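Local structure of pentafunctional AROM polypeptide (Schizosaccharomyces pombe, 5SWV) at residues L17-L29 with F60-T72. The protein carries, in this fragment of the AROM polypeptide, dehydroquinate dehydratase and shikimate dehydrogenase, which probably catalyse two successive steps of the shikimate pathway. Numbering follows the deposited sequence.
Sequences LNYPRIEDALPTL and FVAEQISLLRCST
The ring of Phe-60 meets Arg-21 at its edge, where Arg-21 CD lies in the ring plane 3.8 Å from Phe-60 CZ, with Gln-64 CG over one face, toward the rim. Phe-60 CE1 in turn sits over one face of the Arg-21 guanidinium, also toward the rim, the two planes standing 84° apart. The arginine, bent at chi2 and chi3, forms a salt bridge with Glu-23, NE and NH2 each reaching one carboxylate oxygen from above the carboxylate plane. Glu-23 OE1 also accepts from Gln-64 NE2 at 3.1 Å, nearly straight (170°), on the syn side but tilted out of the carboxylate plane; Arg-21 NE reaches this oxygen from the opposite face. The other end of the same amide, Gln-64 OE1, takes the backbone N-H of Ile-22 at 3.0 Å, so both ends of the buried glutamine are used and its rotation is fixed. Beyond this polar group, Ile-22 CG2, turned roughly anti to the backbone N, reaches across to Leu-67 CG (3.9 Å) and Leu-68 CB. Leu-67 CD2 lies against the Glu-23 carboxylate. Farther along, Leu-29 spreads its two methyls, CD1 to Leu-68 CD1 and CD2 to Ser-71 CB (3.6 Å). Leu-68 also touches Val-41 and Ile-76 on neighbouring strands. The arrangement joins helix 22-25 and the start of helix 29-32 to helix 58-69 and the turn after it, on the outer helical layer of the (beta/alpha)8 TIM barrel of type I dehydroquinases.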
# COMPACT_ATOMS: atom_id res chain seq x y z
N LEU A 17 1.63 11.26 11.20
CA LEU A 17 2.23 12.30 10.36
C LEU A 17 2.06 13.67 11.01
O LEU A 17 0.95 14.18 11.13
CB LEU A 17 1.61 12.30 8.97
CG LEU A 17 2.41 13.01 7.89
CD1 LEU A 17 3.75 12.30 7.66
CD2 LEU A 17 1.60 13.03 6.62
N ASN A 18 3.17 14.25 11.43
CA ASN A 18 3.16 15.43 12.27
C ASN A 18 4.13 16.50 11.81
O ASN A 18 4.73 17.21 12.62
CB ASN A 18 3.42 15.02 13.72
CG ASN A 18 4.78 14.39 13.93
OD1 ASN A 18 5.43 13.93 12.98
ND2 ASN A 18 5.22 14.36 15.18
N TYR A 19 4.29 16.61 10.49
CA TYR A 19 4.95 17.76 9.90
C TYR A 19 4.05 18.97 10.09
O TYR A 19 2.84 18.82 10.20
CB TYR A 19 5.15 17.56 8.41
CG TYR A 19 6.22 16.58 8.01
CD1 TYR A 19 7.56 16.96 7.99
CD2 TYR A 19 5.90 15.28 7.58
CE1 TYR A 19 8.54 16.08 7.57
CE2 TYR A 19 6.88 14.40 7.17
CZ TYR A 19 8.20 14.81 7.16
OH TYR A 19 9.20 13.96 6.77
N PRO A 20 4.62 20.18 10.09
CA PRO A 20 3.80 21.38 10.03
C PRO A 20 3.11 21.62 8.70
O PRO A 20 2.13 22.35 8.68
CB PRO A 20 4.80 22.52 10.26
CG PRO A 20 6.10 21.88 10.58
CD PRO A 20 6.06 20.50 10.06
N ARG A 21 3.64 21.05 7.62
CA ARG A 21 3.06 21.19 6.26
C ARG A 21 3.15 19.87 5.48
O ARG A 21 4.17 19.19 5.54
CB ARG A 21 3.83 22.24 5.48
CG ARG A 21 3.77 23.66 6.03
CD ARG A 21 2.39 24.25 5.83
NE ARG A 21 2.10 24.50 4.41
CZ ARG A 21 2.28 25.65 3.76
NH1 ARG A 21 2.74 26.76 4.37
NH2 ARG A 21 1.99 25.71 2.47
N ILE A 22 2.10 19.52 4.74
CA ILE A 22 2.13 18.31 3.92
C ILE A 22 3.20 18.41 2.81
O ILE A 22 3.80 17.40 2.43
CB ILE A 22 0.72 17.91 3.39
CG1 ILE A 22 -0.01 17.00 4.38
CG2 ILE A 22 0.78 17.10 2.09
CD1 ILE A 22 -0.29 17.63 5.71
N GLU A 23 3.46 19.63 2.33
CA GLU A 23 4.54 19.88 1.36
C GLU A 23 5.88 19.33 1.85
O GLU A 23 6.67 18.81 1.06
CB GLU A 23 4.71 21.38 1.07
CG GLU A 23 3.58 22.02 0.28
CD GLU A 23 2.45 22.59 1.13
OE1 GLU A 23 2.33 22.29 2.35
OE2 GLU A 23 1.65 23.36 0.58
N ASP A 24 6.13 19.44 3.16
CA ASP A 24 7.36 18.96 3.80
C ASP A 24 7.45 17.43 3.78
O ASP A 24 8.53 16.88 3.81
CB ASP A 24 7.48 19.45 5.25
CG ASP A 24 7.39 20.96 5.39
OD1 ASP A 24 7.63 21.67 4.39
OD2 ASP A 24 7.08 21.44 6.50
N ALA A 25 6.30 16.77 3.78
CA ALA A 25 6.23 15.32 3.75
C ALA A 25 6.48 14.72 2.37
O ALA A 25 7.00 13.60 2.28
CB ALA A 25 4.88 14.87 4.26
N LEU A 26 6.11 15.46 1.32
CA LEU A 26 5.98 14.88 -0.02
C LEU A 26 7.26 14.27 -0.60
O LEU A 26 7.21 13.16 -1.10
CB LEU A 26 5.41 15.88 -1.03
CG LEU A 26 3.97 16.35 -0.84
CD1 LEU A 26 3.58 17.25 -2.01
CD2 LEU A 26 2.99 15.19 -0.69
N PRO A 27 8.40 14.98 -0.55
CA PRO A 27 9.59 14.35 -1.15
C PRO A 27 9.83 12.89 -0.70
O PRO A 27 9.93 12.01 -1.55
CB PRO A 27 10.73 15.27 -0.70
CG PRO A 27 10.09 16.61 -0.58
CD PRO A 27 8.67 16.37 -0.14
N THR A 28 9.84 12.66 0.61
CA THR A 28 10.16 11.35 1.20
C THR A 28 8.93 10.50 1.61
O THR A 28 9.09 9.47 2.26
CB THR A 28 10.98 11.58 2.48
OG1 THR A 28 10.19 12.34 3.42
CG2 THR A 28 12.27 12.31 2.15
N LEU A 29 7.73 10.92 1.21
CA LEU A 29 6.47 10.27 1.62
C LEU A 29 6.42 8.77 1.34
O LEU A 29 5.81 8.02 2.10
CB LEU A 29 5.27 10.92 0.93
CG LEU A 29 3.89 10.43 1.37
CD1 LEU A 29 3.55 10.97 2.74
CD2 LEU A 29 2.80 10.81 0.37
N PHE A 60 -7.36 25.94 4.60
CA PHE A 60 -6.00 25.42 4.70
C PHE A 60 -5.94 23.91 4.97
O PHE A 60 -5.31 23.14 4.24
CB PHE A 60 -5.26 26.18 5.81
CG PHE A 60 -3.89 25.63 6.09
CD1 PHE A 60 -2.85 25.84 5.20
CD2 PHE A 60 -3.65 24.90 7.25
CE1 PHE A 60 -1.59 25.33 5.46
CE2 PHE A 60 -2.38 24.39 7.52
CZ PHE A 60 -1.35 24.61 6.62
N VAL A 61 -6.63 23.50 6.03
CA VAL A 61 -6.67 22.10 6.41
C VAL A 61 -7.15 21.26 5.24
O VAL A 61 -6.58 20.22 4.96
CB VAL A 61 -7.56 21.86 7.65
CG1 VAL A 61 -7.66 20.37 7.97
CG2 VAL A 61 -6.98 22.60 8.85
N ALA A 62 -8.18 21.72 4.54
CA ALA A 62 -8.68 21.03 3.37
C ALA A 62 -7.67 20.97 2.22
O ALA A 62 -7.53 19.91 1.59
CB ALA A 62 -9.96 21.69 2.91
N GLU A 63 -6.97 22.07 1.94
CA GLU A 63 -5.92 22.07 0.89
C GLU A 63 -4.85 21.06 1.24
O GLU A 63 -4.40 20.31 0.38
CB GLU A 63 -5.29 23.46 0.71
CG GLU A 63 -6.03 24.34 -0.30
CD GLU A 63 -6.16 25.82 0.11
OE1 GLU A 63 -7.10 26.50 -0.41
OE2 GLU A 63 -5.34 26.30 0.95
N GLN A 64 -4.48 21.02 2.52
CA GLN A 64 -3.49 20.08 3.02
C GLN A 64 -3.93 18.63 2.85
O GLN A 64 -3.18 17.82 2.33
CB GLN A 64 -3.20 20.36 4.49
CG GLN A 64 -2.53 21.70 4.73
CD GLN A 64 -1.06 21.64 4.47
OE1 GLN A 64 -0.30 21.16 5.30
NE2 GLN A 64 -0.63 22.12 3.31
N ILE A 65 -5.14 18.31 3.29
CA ILE A 65 -5.65 16.94 3.20
C ILE A 65 -5.73 16.45 1.76
O ILE A 65 -5.38 15.29 1.48
CB ILE A 65 -7.04 16.78 3.87
CG1 ILE A 65 -6.96 17.06 5.39
CG2 ILE A 65 -7.63 15.38 3.64
CD1 ILE A 65 -5.89 16.30 6.13
N SER A 66 -6.19 17.30 0.85
CA SER A 66 -6.27 16.89 -0.56
C SER A 66 -4.88 16.78 -1.17
O SER A 66 -4.63 15.84 -1.92
CB SER A 66 -7.22 17.79 -1.39
OG SER A 66 -7.04 19.15 -1.10
N LEU A 67 -3.98 17.70 -0.83
CA LEU A 67 -2.59 17.63 -1.30
C LEU A 67 -1.95 16.28 -0.97
O LEU A 67 -1.20 15.73 -1.78
CB LEU A 67 -1.76 18.78 -0.70
CG LEU A 67 -0.30 18.96 -1.14
CD1 LEU A 67 -0.19 19.21 -2.64
CD2 LEU A 67 0.35 20.11 -0.39
N LEU A 68 -2.28 15.73 0.19
CA LEU A 68 -1.79 14.42 0.61
C LEU A 68 -2.46 13.30 -0.18
O LEU A 68 -1.79 12.38 -0.67
CB LEU A 68 -2.01 14.24 2.12
CG LEU A 68 -1.74 12.87 2.72
CD1 LEU A 68 -0.27 12.54 2.61
CD2 LEU A 68 -2.23 12.81 4.16
N ARG A 69 -3.79 13.37 -0.29
CA ARG A 69 -4.55 12.39 -1.08
C ARG A 69 -4.11 12.24 -2.55
O ARG A 69 -4.31 11.20 -3.13
CB ARG A 69 -6.05 12.70 -1.04
CG ARG A 69 -6.74 12.23 0.23
CD ARG A 69 -8.09 11.64 -0.12
NE ARG A 69 -8.90 11.20 1.01
CZ ARG A 69 -8.79 10.03 1.66
NH1 ARG A 69 -7.85 9.12 1.34
NH2 ARG A 69 -9.63 9.77 2.65
N CYS A 70 -3.52 13.28 -3.12
CA CYS A 70 -2.91 13.21 -4.45
C CYS A 70 -1.53 12.54 -4.47
O CYS A 70 -0.98 12.32 -5.55
CB CYS A 70 -2.81 14.62 -5.10
SG CYS A 70 -4.41 15.26 -5.69
N SER A 71 -0.94 12.27 -3.31
CA SER A 71 0.36 11.61 -3.24
C SER A 71 0.31 10.21 -2.64
O SER A 71 1.32 9.53 -2.63
CB SER A 71 1.33 12.47 -2.44
OG SER A 71 1.62 13.68 -3.12
N THR A 72 -0.86 9.78 -2.14
CA THR A 72 -0.99 8.44 -1.58
C THR A 72 -2.43 7.95 -1.57
O THR A 72 -3.37 8.74 -1.39
CB THR A 72 -0.43 8.33 -0.13
OG1 THR A 72 -0.52 6.98 0.32
CG2 THR A 72 -1.22 9.19 0.84